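Local coordinates for protein sulfatase (Bacteroides fragilis CAG:558, PDB 6USS) that probably hydrolyses sulfate esters as a calcium-dependent arylsulfatase of the gut microbiome, at residues A73-A84 and K369-I380; P343-E353 and E461-E471. The protein carries 1 engineered substitution. All coordinates share one frame; numbering follows the deposited sequence.

Contact 1. Residues A73-A84 and K369-I380; sequences AKQGVMFTQAYA and KPDTKCDKYLII
L378 lays CD2 over one face of the F79 ring, 3.5 Å from F79 CD2, the two side chains crossing at about a right angle, while its other methyl, CD1, meets A82 CB. This apolar centre lies within a parallel strand pairing of the alkaline-phosphatase-like sulfatase sheet: V77, M78 and F79 pair with T372, K373 and C374, then A82 and Y83 with L378 and I379. The short strands 77-79 and 372-374 run 27° apart. C374 approaches the same ring obliquely; its SG, anti to the backbone N (chi1 -177°), lies 4.9 Å from the F79 ring centroid. V77 continues the apolar row, its CG2 4.1 Å from C374 CB; T372 OG1, which lies against V77, bonds to K369 O.

Backbone bonds support both pairings, C374 N to M78 O at 2.8 Å and Y83 N to L378 O at 2.9 Å, though those of L378 N and I380 N are weak. Between them the register shifts by one residue, and a water fills the step, accepting from Q81 N and donating to C374 O and K376 O. Q81 OE1 is taken by R445, while NE2 donates to D375 O at 2.7 Å, nearly in line with the carbonyl bond though the N-H itself is bent.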
loop_
_atom_site.group_PDB
_atom_site.type_symbol
_atom_site.label_atom_id
_atom_site.label_comp_id
_atom_site.label_asym_id
_atom_site.label_seq_id
_atom_site.Cartn_x
_atom_site.Cartn_y
_atom_site.Cartn_z
ATOM N N ALA A 73 14.695 -9.341 -27.546
ATOM C CA ALA A 73 16.128 -9.613 -27.562
ATOM C C ALA A 73 16.815 -8.882 -28.709
ATOM O O ALA A 73 17.930 -8.372 -28.537
ATOM C CB ALA A 73 16.381 -11.118 -27.641
ATOM N N LYS A 74 16.171 -8.824 -29.886
ATOM C CA LYS A 74 16.740 -8.064 -31.002
ATOM C C LYS A 74 16.927 -6.592 -30.661
ATOM O O LYS A 74 17.750 -5.931 -31.294
ATOM C CB LYS A 74 15.880 -8.190 -32.273
ATOM C CG LYS A 74 16.110 -9.493 -33.065
ATOM C CD LYS A 74 15.100 -9.650 -34.230
ATOM C CE LYS A 74 14.457 -11.059 -34.257
ATOM N NZ LYS A 74 13.035 -11.043 -33.723
ATOM N N GLN A 75 16.189 -6.064 -29.680
ATOM C CA GLN A 75 16.357 -4.690 -29.227
ATOM C C GLN A 75 17.189 -4.568 -27.955
ATOM O O GLN A 75 17.451 -3.442 -27.513
ATOM C CB GLN A 75 14.992 -4.046 -29.012
ATOM C CG GLN A 75 14.109 -4.113 -30.235
ATOM C CD GLN A 75 12.620 -3.987 -29.895
ATOM O OE1 GLN A 75 12.116 -4.635 -28.964
ATOM N NE2 GLN A 75 11.908 -3.167 -30.665
ATOM N N GLY A 76 17.614 -5.684 -27.357
ATOM C CA GLY A 76 18.374 -5.626 -26.123
ATOM C C GLY A 76 19.505 -6.632 -26.012
ATOM O O GLY A 76 20.097 -7.038 -27.022
ATOM N N VAL A 77 19.827 -7.029 -24.781
ATOM C CA VAL A 77 20.889 -7.987 -24.505
ATOM C C VAL A 77 20.256 -9.216 -23.873
ATOM O O VAL A 77 19.313 -9.098 -23.078
ATOM C CB VAL A 77 21.985 -7.393 -23.586
ATOM C CG1 VAL A 77 21.405 -6.992 -22.229
ATOM C CG2 VAL A 77 23.176 -8.368 -23.408
ATOM N N MET A 78 20.760 -10.394 -24.253
ATOM C CA MET A 78 20.411 -11.655 -23.617
ATOM C C MET A 78 21.513 -12.042 -22.645
ATOM O O MET A 78 22.699 -11.902 -22.956
ATOM C CB MET A 78 20.243 -12.773 -24.645
ATOM C CG MET A 78 19.226 -12.505 -25.739
ATOM S SD MET A 78 19.378 -13.729 -27.063
ATOM C CE MET A 78 19.298 -15.262 -26.113
ATOM N N PHE A 79 21.132 -12.549 -21.482
ATOM C CA PHE A 79 22.103 -13.102 -20.544
ATOM C C PHE A 79 22.019 -14.620 -20.627
ATOM O O PHE A 79 21.028 -15.219 -20.201
ATOM C CB PHE A 79 21.856 -12.598 -19.126
ATOM C CG PHE A 79 22.305 -11.179 -18.911
ATOM C CD1 PHE A 79 21.446 -10.112 -19.171
ATOM C CD2 PHE A 79 23.594 -10.909 -18.468
ATOM C CE1 PHE A 79 21.853 -8.808 -18.971
ATOM C CE2 PHE A 79 24.015 -9.602 -18.270
ATOM C CZ PHE A 79 23.141 -8.550 -18.525
ATOM N N THR A 80 23.042 -15.240 -21.196
ATOM C CA THR A 80 23.028 -16.677 -21.423
ATOM C C THR A 80 23.501 -17.471 -20.209
ATOM O O THR A 80 23.453 -18.707 -20.237
ATOM C CB THR A 80 23.880 -17.029 -22.655
ATOM O OG1 THR A 80 25.223 -16.579 -22.456
ATOM C CG2 THR A 80 23.323 -16.369 -23.891
ATOM N N GLN A 81 23.929 -16.802 -19.138
ATOM C CA GLN A 81 24.369 -17.485 -17.919
ATOM C C GLN A 81 23.826 -16.765 -16.677
ATOM O O GLN A 81 24.561 -16.385 -15.770
ATOM C CB GLN A 81 25.894 -17.603 -17.900
ATOM C CG GLN A 81 26.390 -18.926 -17.354
ATOM C CD GLN A 81 27.909 -19.150 -17.518
ATOM O OE1 GLN A 81 28.390 -20.281 -17.414
ATOM N NE2 GLN A 81 28.652 -18.080 -17.775
ATOM N N ALA A 82 22.503 -16.593 -16.615
ATOM C CA ALA A 82 21.840 -15.962 -15.474
ATOM C C ALA A 82 21.265 -17.018 -14.535
ATOM O O ALA A 82 20.588 -17.944 -14.982
ATOM C CB ALA A 82 20.723 -15.022 -15.947
ATOM N N TYR A 83 21.503 -16.859 -13.226
ATOM C CA TYR A 83 21.107 -17.845 -12.225
ATOM C C TYR A 83 20.084 -17.313 -11.219
ATOM O O TYR A 83 20.132 -16.154 -10.797
ATOM C CB TYR A 83 22.332 -18.374 -11.461
ATOM C CG TYR A 83 23.235 -19.180 -12.349
ATOM C CD1 TYR A 83 22.849 -20.438 -12.799
ATOM C CD2 TYR A 83 24.452 -18.669 -12.783
ATOM C CE1 TYR A 83 23.668 -21.182 -13.650
ATOM C CE2 TYR A 83 25.277 -19.404 -13.626
ATOM C CZ TYR A 83 24.878 -20.655 -14.059
ATOM O OH TYR A 83 25.700 -21.366 -14.897
ATOM N N ALA A 84 19.163 -18.192 -10.834
ATOM C CA ALA A 84 18.261 -18.039 -9.699
ATOM C C ALA A 84 18.516 -19.200 -8.735
ATOM O O ALA A 84 19.479 -19.949 -8.893
ATOM C CB ALA A 84 16.808 -17.995 -10.170
ATOM N N LYS A 369 23.235 -2.029 -25.986
ATOM C CA LYS A 369 23.355 -2.127 -27.426
ATOM C C LYS A 369 22.504 -3.286 -27.930
ATOM O O LYS A 369 22.581 -4.393 -27.382
ATOM C CB LYS A 369 24.820 -2.266 -27.822
ATOM C CG LYS A 369 25.627 -0.954 -27.573
ATOM C CD LYS A 369 24.771 0.342 -27.836
ATOM C CE LYS A 369 25.034 1.496 -26.837
ATOM N NZ LYS A 369 24.109 2.673 -27.020
ATOM N N PRO A 370 21.658 -3.064 -28.934
ATOM C CA PRO A 370 20.652 -4.073 -29.297
ATOM C C PRO A 370 21.270 -5.316 -29.925
ATOM O O PRO A 370 22.393 -5.309 -30.435
ATOM C CB PRO A 370 19.731 -3.342 -30.296
ATOM C CG PRO A 370 20.510 -2.195 -30.786
ATOM C CD PRO A 370 21.508 -1.815 -29.698
ATOM N N ASP A 371 20.518 -6.413 -29.821
ATOM C CA ASP A 371 20.859 -7.695 -30.436
ATOM C C ASP A 371 22.206 -8.228 -29.964
ATOM O O ASP A 371 23.015 -8.709 -30.760
ATOM C CB ASP A 371 20.833 -7.601 -31.962
ATOM C CG ASP A 371 20.668 -8.969 -32.624
ATOM O OD1 ASP A 371 20.021 -9.856 -32.010
ATOM O OD2 ASP A 371 21.186 -9.163 -33.749
ATOM N N THR A 372 22.444 -8.163 -28.659
ATOM C CA THR A 372 23.725 -8.607 -28.121
ATOM C C THR A 372 23.505 -9.675 -27.056
ATOM O O THR A 372 22.382 -9.907 -26.589
ATOM C CB THR A 372 24.542 -7.424 -27.568
ATOM O OG1 THR A 372 23.830 -6.773 -26.505
ATOM C CG2 THR A 372 24.785 -6.412 -28.660
ATOM N N LYS A 373 24.604 -10.351 -26.696
ATOM C CA LYS A 373 24.601 -11.415 -25.699
ATOM C C LYS A 373 25.715 -11.187 -24.688
ATOM O O LYS A 373 26.752 -10.611 -25.014
ATOM C CB LYS A 373 24.777 -12.801 -26.338
ATOM C CG LYS A 373 23.599 -13.285 -27.152
ATOM C CD LYS A 373 23.956 -14.542 -27.937
ATOM C CE LYS A 373 22.947 -14.834 -29.058
ATOM N NZ LYS A 373 22.430 -16.239 -29.019
ATOM N N CYS A 374 25.490 -11.634 -23.455
ATOM C CA CYS A 374 26.475 -11.492 -22.396
ATOM C C CYS A 374 26.626 -12.822 -21.684
ATOM O O CYS A 374 25.674 -13.332 -21.077
ATOM C CB CYS A 374 26.094 -10.405 -21.390
ATOM S SG CYS A 374 27.402 -10.220 -20.132
ATOM N N ASP A 375 27.840 -13.346 -21.736
ATOM C CA ASP A 375 28.238 -14.643 -21.206
ATOM C C ASP A 375 28.516 -14.609 -19.708
ATOM O O ASP A 375 28.526 -15.669 -19.068
ATOM C CB ASP A 375 29.510 -15.088 -21.949
ATOM C CG ASP A 375 29.651 -16.581 -22.062
ATOM O OD1 ASP A 375 28.716 -17.332 -21.670
ATOM O OD2 ASP A 375 30.726 -17.002 -22.563
ATOM N N LYS A 376 28.773 -13.427 -19.143
ATOM C CA LYS A 376 29.196 -13.330 -17.749
ATOM C C LYS A 376 28.056 -13.716 -16.814
ATOM O O LYS A 376 26.895 -13.378 -17.051
ATOM C CB LYS A 376 29.684 -11.915 -17.430
ATOM C CG LYS A 376 30.741 -11.388 -18.414
ATOM C CD LYS A 376 31.858 -12.402 -18.563
ATOM C CE LYS A 376 33.058 -11.849 -19.306
ATOM N NZ LYS A 376 34.235 -12.704 -18.938
ATOM N N TYR A 377 28.380 -14.428 -15.744
ATOM C CA TYR A 377 27.304 -14.936 -14.913
ATOM C C TYR A 377 26.875 -13.916 -13.865
ATOM O O TYR A 377 27.658 -13.070 -13.426
ATOM C CB TYR A 377 27.672 -16.271 -14.253
ATOM C CG TYR A 377 28.945 -16.373 -13.416
ATOM C CD1 TYR A 377 29.147 -15.582 -12.288
ATOM C CD2 TYR A 377 29.909 -17.343 -13.710
ATOM C CE1 TYR A 377 30.301 -15.720 -11.500
ATOM C CE2 TYR A 377 31.065 -17.480 -12.939
ATOM C CZ TYR A 377 31.253 -16.668 -11.834
ATOM O OH TYR A 377 32.391 -16.810 -11.058
ATOM N N LEU A 378 25.595 -13.991 -13.500
ATOM C CA LEU A 378 25.019 -13.178 -12.444
ATOM C C LEU A 378 23.956 -14.004 -11.732
ATOM O O LEU A 378 23.502 -15.032 -12.242
ATOM C CB LEU A 378 24.435 -11.879 -13.004
ATOM C CG LEU A 378 23.360 -12.048 -14.083
ATOM C CD1 LEU A 378 21.953 -12.291 -13.498
ATOM C CD2 LEU A 378 23.356 -10.829 -14.987
ATOM N N ILE A 379 23.538 -13.529 -10.558
ATOM C CA ILE A 379 22.579 -14.255 -9.740
ATOM C C ILE A 379 21.470 -13.311 -9.269
ATOM O O ILE A 379 21.669 -12.106 -9.134
ATOM C CB ILE A 379 23.281 -14.934 -8.549
ATOM C CG1 ILE A 379 22.305 -15.802 -7.757
ATOM C CG2 ILE A 379 24.004 -13.885 -7.684
ATOM C CD1 ILE A 379 22.890 -17.138 -7.367
ATOM N N ILE A 380 20.295 -13.896 -8.988
ATOM C CA ILE A 380 19.044 -13.157 -8.794
ATOM C C ILE A 380 19.171 -12.031 -7.759
ATOM O O ILE A 380 18.646 -10.933 -7.968
ATOM C CB ILE A 380 17.905 -14.143 -8.444
ATOM C CG1 ILE A 380 16.577 -13.417 -8.209
ATOM C CG2 ILE A 380 18.260 -14.997 -7.231
ATOM C CD1 ILE A 380 16.013 -12.775 -9.429
HETATM O O HOH W 1 19.904 -10.211 -27.758
HETATM O O HOH W 2 24.963 -14.122 -18.495
#

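Contact 2. Residues P343-E353 and E461-E471; sequences PLNSGKGSAYE and ELFNIPQDIGE
E471 and E353, two buried glutamates, cross at about a right angle with carboxylate planes 88° apart, E353 OE2 only 4.3 Å from E471 OE1. K450 forms salt bridges with both of these oxygens and probably offsets their repulsion, while E353 OE1 is held by Y83 OH and by R357. The other oxygen of E471 is gripped twice: E353 N donates to OE2 at 2.6 Å, on the syn side and 22° out of the carboxylate plane, and a water donates to it as well. That water also takes the N345 N-H and donates to I469 O, so one solvent molecule joins both segments. E471 carries its carboxylate there on a chain extended beyond CG, and its CB lies over the centre of one face of the F463 ring.

Y352 points its hydroxyl at E461, donating to the syn lone pair of OE1 at 2.6 Å; ring and carboxylate are nearly coplanar, 10° apart. Its CE1 touches F463 CE2 at 3.9 Å, an oblique aromatic pair. N345 ND2 makes weak bonds to G470 O and E471 O, and L344 CD2 packs on I469 CG1 at 3.7 Å.

The contact thus joins the loop after strand 315-321, which also sends K348 to a salt bridge with the calcium ligand D43, to strand 460-464, an outermost strand of the four-stranded antiparallel sheet, and the turn beyond. Y352 also packs on strand 449-454, while L344, I465 and I469 rest on R357 of strand 357-363.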
loop_
_atom_site.group_PDB
_atom_site.type_symbol
_atom_site.label_atom_id
_atom_site.label_comp_id
_atom_site.label_asym_id
_atom_site.label_seq_id
_atom_site.Cartn_x
_atom_site.Cartn_y
_atom_site.Cartn_z
ATOM N N PRO A 343 19.665 -28.717 -23.302
ATOM C CA PRO A 343 20.773 -29.577 -22.873
ATOM C C PRO A 343 21.120 -29.482 -21.394
ATOM O O PRO A 343 22.119 -30.054 -20.992
ATOM C CB PRO A 343 21.941 -29.039 -23.689
ATOM C CG PRO A 343 21.664 -27.578 -23.717
ATOM C CD PRO A 343 20.168 -27.494 -23.943
ATOM N N LEU A 344 20.354 -28.748 -20.596
ATOM C CA LEU A 344 20.692 -28.670 -19.180
ATOM C C LEU A 344 20.200 -29.916 -18.447
ATOM O O LEU A 344 19.217 -30.543 -18.852
ATOM C CB LEU A 344 20.094 -27.416 -18.544
ATOM C CG LEU A 344 20.427 -26.114 -19.256
ATOM C CD1 LEU A 344 19.910 -24.952 -18.439
ATOM C CD2 LEU A 344 21.931 -26.017 -19.469
ATOM N N ASN A 345 20.891 -30.265 -17.355
ATOM C CA ASN A 345 20.543 -31.443 -16.564
ATOM C C ASN A 345 19.381 -31.151 -15.607
ATOM O O ASN A 345 19.433 -30.201 -14.817
ATOM C CB ASN A 345 21.768 -31.923 -15.782
ATOM C CG ASN A 345 21.678 -33.399 -15.387
ATOM O OD1 ASN A 345 20.599 -33.927 -15.129
ATOM N ND2 ASN A 345 22.836 -34.060 -15.314
ATOM N N SER A 346 18.338 -31.971 -15.684
ATOM C CA SER A 346 17.259 -31.987 -14.696
ATOM C C SER A 346 16.516 -30.635 -14.758
ATOM O O SER A 346 16.352 -30.038 -15.835
ATOM C CB SER A 346 17.838 -32.372 -13.334
ATOM O OG SER A 346 16.860 -32.358 -12.313
ATOM N N GLY A 347 16.035 -30.131 -13.620
ATOM C CA GLY A 347 15.203 -28.949 -13.640
ATOM C C GLY A 347 14.813 -28.483 -12.259
ATOM O O GLY A 347 15.598 -28.616 -11.315
ATOM N N LYS A 348 13.587 -27.972 -12.134
ATOM C CA LYS A 348 13.129 -27.362 -10.889
ATOM C C LYS A 348 13.443 -28.252 -9.695
ATOM O O LYS A 348 13.198 -29.457 -9.731
ATOM C CB LYS A 348 11.627 -27.078 -10.955
ATOM C CG LYS A 348 11.092 -26.499 -9.649
ATOM C CD LYS A 348 9.686 -26.030 -9.788
ATOM C CE LYS A 348 9.271 -25.276 -8.529
ATOM N NZ LYS A 348 7.913 -24.730 -8.659
ATOM N N GLY A 349 14.014 -27.646 -8.644
ATOM C CA GLY A 349 14.413 -28.361 -7.454
ATOM C C GLY A 349 15.838 -28.881 -7.466
ATOM O O GLY A 349 16.347 -29.268 -6.408
ATOM N N SER A 350 16.491 -28.903 -8.630
ATOM C CA SER A 350 17.845 -29.419 -8.779
ATOM C C SER A 350 18.874 -28.314 -8.622
ATOM O O SER A 350 18.656 -27.169 -9.028
ATOM C CB SER A 350 18.049 -30.078 -10.140
ATOM O OG SER A 350 19.279 -30.778 -10.155
ATOM N N ALA A 351 20.015 -28.675 -8.054
ATOM C CA ALA A 351 21.150 -27.769 -8.079
ATOM C C ALA A 351 21.880 -27.806 -9.416
ATOM O O ALA A 351 22.751 -26.958 -9.650
ATOM C CB ALA A 351 22.105 -28.097 -6.931
ATOM N N TYR A 352 21.536 -28.757 -10.289
ATOM C CA TYR A 352 22.058 -28.785 -11.646
ATOM C C TYR A 352 21.596 -27.546 -12.418
ATOM O O TYR A 352 20.678 -26.829 -12.002
ATOM C CB TYR A 352 21.601 -30.062 -12.359
ATOM C CG TYR A 352 22.299 -31.314 -11.870
ATOM C CD1 TYR A 352 23.451 -31.218 -11.100
ATOM C CD2 TYR A 352 21.801 -32.588 -12.154
ATOM C CE1 TYR A 352 24.103 -32.350 -10.629
ATOM C CE2 TYR A 352 22.451 -33.730 -11.692
ATOM C CZ TYR A 352 23.607 -33.597 -10.928
ATOM O OH TYR A 352 24.279 -34.700 -10.452
ATOM N N GLU A 353 22.234 -27.299 -13.575
ATOM C CA GLU A 353 21.919 -26.096 -14.355
ATOM C C GLU A 353 20.455 -26.048 -14.774
ATOM O O GLU A 353 19.892 -24.961 -14.953
ATOM C CB GLU A 353 22.808 -26.014 -15.592
ATOM C CG GLU A 353 24.291 -25.907 -15.276
ATOM C CD GLU A 353 24.692 -24.515 -14.785
ATOM O OE1 GLU A 353 24.843 -23.593 -15.630
ATOM O OE2 GLU A 353 24.851 -24.352 -13.555
ATOM N N GLU A 461 30.265 -33.364 -6.168
ATOM C CA GLU A 461 30.337 -33.389 -7.627
ATOM C C GLU A 461 30.972 -32.095 -8.117
ATOM O O GLU A 461 30.624 -31.003 -7.649
ATOM C CB GLU A 461 28.952 -33.563 -8.268
ATOM C CG GLU A 461 28.332 -34.917 -8.018
ATOM C CD GLU A 461 26.983 -35.097 -8.696
ATOM O OE1 GLU A 461 26.284 -34.088 -8.934
ATOM O OE2 GLU A 461 26.614 -36.261 -8.983
ATOM N N LEU A 462 31.928 -32.219 -9.033
ATOM C CA LEU A 462 32.638 -31.070 -9.574
ATOM C C LEU A 462 32.455 -31.080 -11.081
ATOM O O LEU A 462 32.768 -32.079 -11.736
ATOM C CB LEU A 462 34.120 -31.119 -9.198
ATOM C CG LEU A 462 34.994 -29.993 -9.763
ATOM C CD1 LEU A 462 34.636 -28.705 -9.099
ATOM C CD2 LEU A 462 36.459 -30.277 -9.554
ATOM N N PHE A 463 31.927 -29.992 -11.631
ATOM C CA PHE A 463 31.699 -29.914 -13.067
ATOM C C PHE A 463 32.376 -28.682 -13.637
ATOM O O PHE A 463 32.386 -27.614 -13.014
ATOM C CB PHE A 463 30.203 -29.872 -13.418
ATOM C CG PHE A 463 29.419 -31.076 -12.935
ATOM C CD1 PHE A 463 29.452 -32.273 -13.633
ATOM C CD2 PHE A 463 28.635 -30.996 -11.791
ATOM C CE1 PHE A 463 28.729 -33.375 -13.189
ATOM C CE2 PHE A 463 27.903 -32.089 -11.344
ATOM C CZ PHE A 463 27.952 -33.279 -12.039
ATOM N N ASN A 464 32.935 -28.845 -14.826
ATOM C CA ASN A 464 33.390 -27.730 -15.645
ATOM C C ASN A 464 32.218 -27.321 -16.520
ATOM O O ASN A 464 31.977 -27.923 -17.567
ATOM C CB ASN A 464 34.591 -28.125 -16.496
ATOM C CG ASN A 464 35.347 -26.922 -17.007
ATOM O OD1 ASN A 464 34.843 -26.155 -17.831
ATOM N ND2 ASN A 464 36.558 -26.737 -16.508
ATOM N N ILE A 465 31.488 -26.287 -16.091
ATOM C CA ILE A 465 30.250 -25.911 -16.777
ATOM C C ILE A 465 30.484 -25.541 -18.241
ATOM O O ILE A 465 29.772 -26.070 -19.106
ATOM C CB ILE A 465 29.516 -24.820 -15.982
ATOM C CG1 ILE A 465 29.112 -25.352 -14.587
ATOM C CG2 ILE A 465 28.309 -24.295 -16.759
ATOM C CD1 ILE A 465 28.123 -26.499 -14.593
ATOM N N PRO A 466 31.455 -24.685 -18.591
ATOM C CA PRO A 466 31.623 -24.357 -20.021
ATOM C C PRO A 466 32.040 -25.550 -20.877
ATOM O O PRO A 466 31.797 -25.550 -22.089
ATOM C CB PRO A 466 32.704 -23.265 -20.009
ATOM C CG PRO A 466 32.669 -22.709 -18.615
ATOM C CD PRO A 466 32.361 -23.886 -17.748
ATOM N N GLN A 467 32.657 -26.572 -20.287
ATOM C CA GLN A 467 32.988 -27.788 -21.019
ATOM C C GLN A 467 31.926 -28.871 -20.922
ATOM O O GLN A 467 31.945 -29.807 -21.729
ATOM C CB GLN A 467 34.298 -28.389 -20.507
ATOM C CG GLN A 467 35.537 -27.683 -20.990
ATOM C CD GLN A 467 36.772 -28.185 -20.261
ATOM O OE1 GLN A 467 36.864 -29.380 -19.926
ATOM N NE2 GLN A 467 37.715 -27.279 -19.984
ATOM N N ASP A 468 31.017 -28.789 -19.955
ATOM C CA ASP A 468 30.090 -29.880 -19.681
ATOM C C ASP A 468 28.738 -29.289 -19.276
ATOM O O ASP A 468 28.310 -29.359 -18.125
ATOM C CB ASP A 468 30.652 -30.800 -18.596
ATOM C CG ASP A 468 29.735 -31.940 -18.262
ATOM O OD1 ASP A 468 28.848 -32.278 -19.080
ATOM O OD2 ASP A 468 29.901 -32.499 -17.156
ATOM N N ILE A 469 28.038 -28.706 -20.249
ATOM C CA ILE A 469 26.836 -27.953 -19.912
ATOM C C ILE A 469 25.767 -28.874 -19.342
ATOM O O ILE A 469 24.957 -28.449 -18.511
ATOM C CB ILE A 469 26.336 -27.163 -21.138
ATOM C CG1 ILE A 469 25.451 -26.004 -20.713
ATOM C CG2 ILE A 469 25.587 -28.069 -22.125
ATOM C CD1 ILE A 469 24.762 -25.336 -21.893
ATOM N N GLY A 470 25.771 -30.153 -19.740
ATOM C CA GLY A 470 24.812 -31.122 -19.252
ATOM C C GLY A 470 25.149 -31.737 -17.921
ATOM O O GLY A 470 24.391 -32.573 -17.419
ATOM N N GLU A 471 26.274 -31.333 -17.329
ATOM C CA GLU A 471 26.753 -31.878 -16.056
ATOM C C GLU A 471 26.738 -33.411 -16.064
ATOM O O GLU A 471 26.188 -34.067 -15.178
ATOM C CB GLU A 471 25.956 -31.287 -14.894
ATOM C CG GLU A 471 26.262 -29.803 -14.721
ATOM C CD GLU A 471 25.301 -29.085 -13.792
ATOM O OE1 GLU A 471 25.756 -28.499 -12.778
ATOM O OE2 GLU A 471 24.087 -29.090 -14.093
HETATM O O HOH W 3 23.361 -29.252 -16.585
HETATM O O HOH W 4 25.445 -36.213 -13.008
#

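From the N terminus, the chain passes through helix 67-74 and strand 77-83, whose partner in contact 1 comes 285 residues later, a closure that spans much of the sulfatase core. Within that span lies 343-353, whose own partner, 461-471, follows 369-380; the two long loops therefore cross rather than nest. Contact 1 works inside the large mixed sheet, where strand 77-83 also pairs with strand 357-363, whereas contact 2 joins the core to the smaller antiparallel sheet after a 108-residue excursion. Their centres are 19 Å apart, yet they touch: Y83 OH lies 2.5 Å from E353 OE1, a probable hydrogen bond, and Q81 packs against I465.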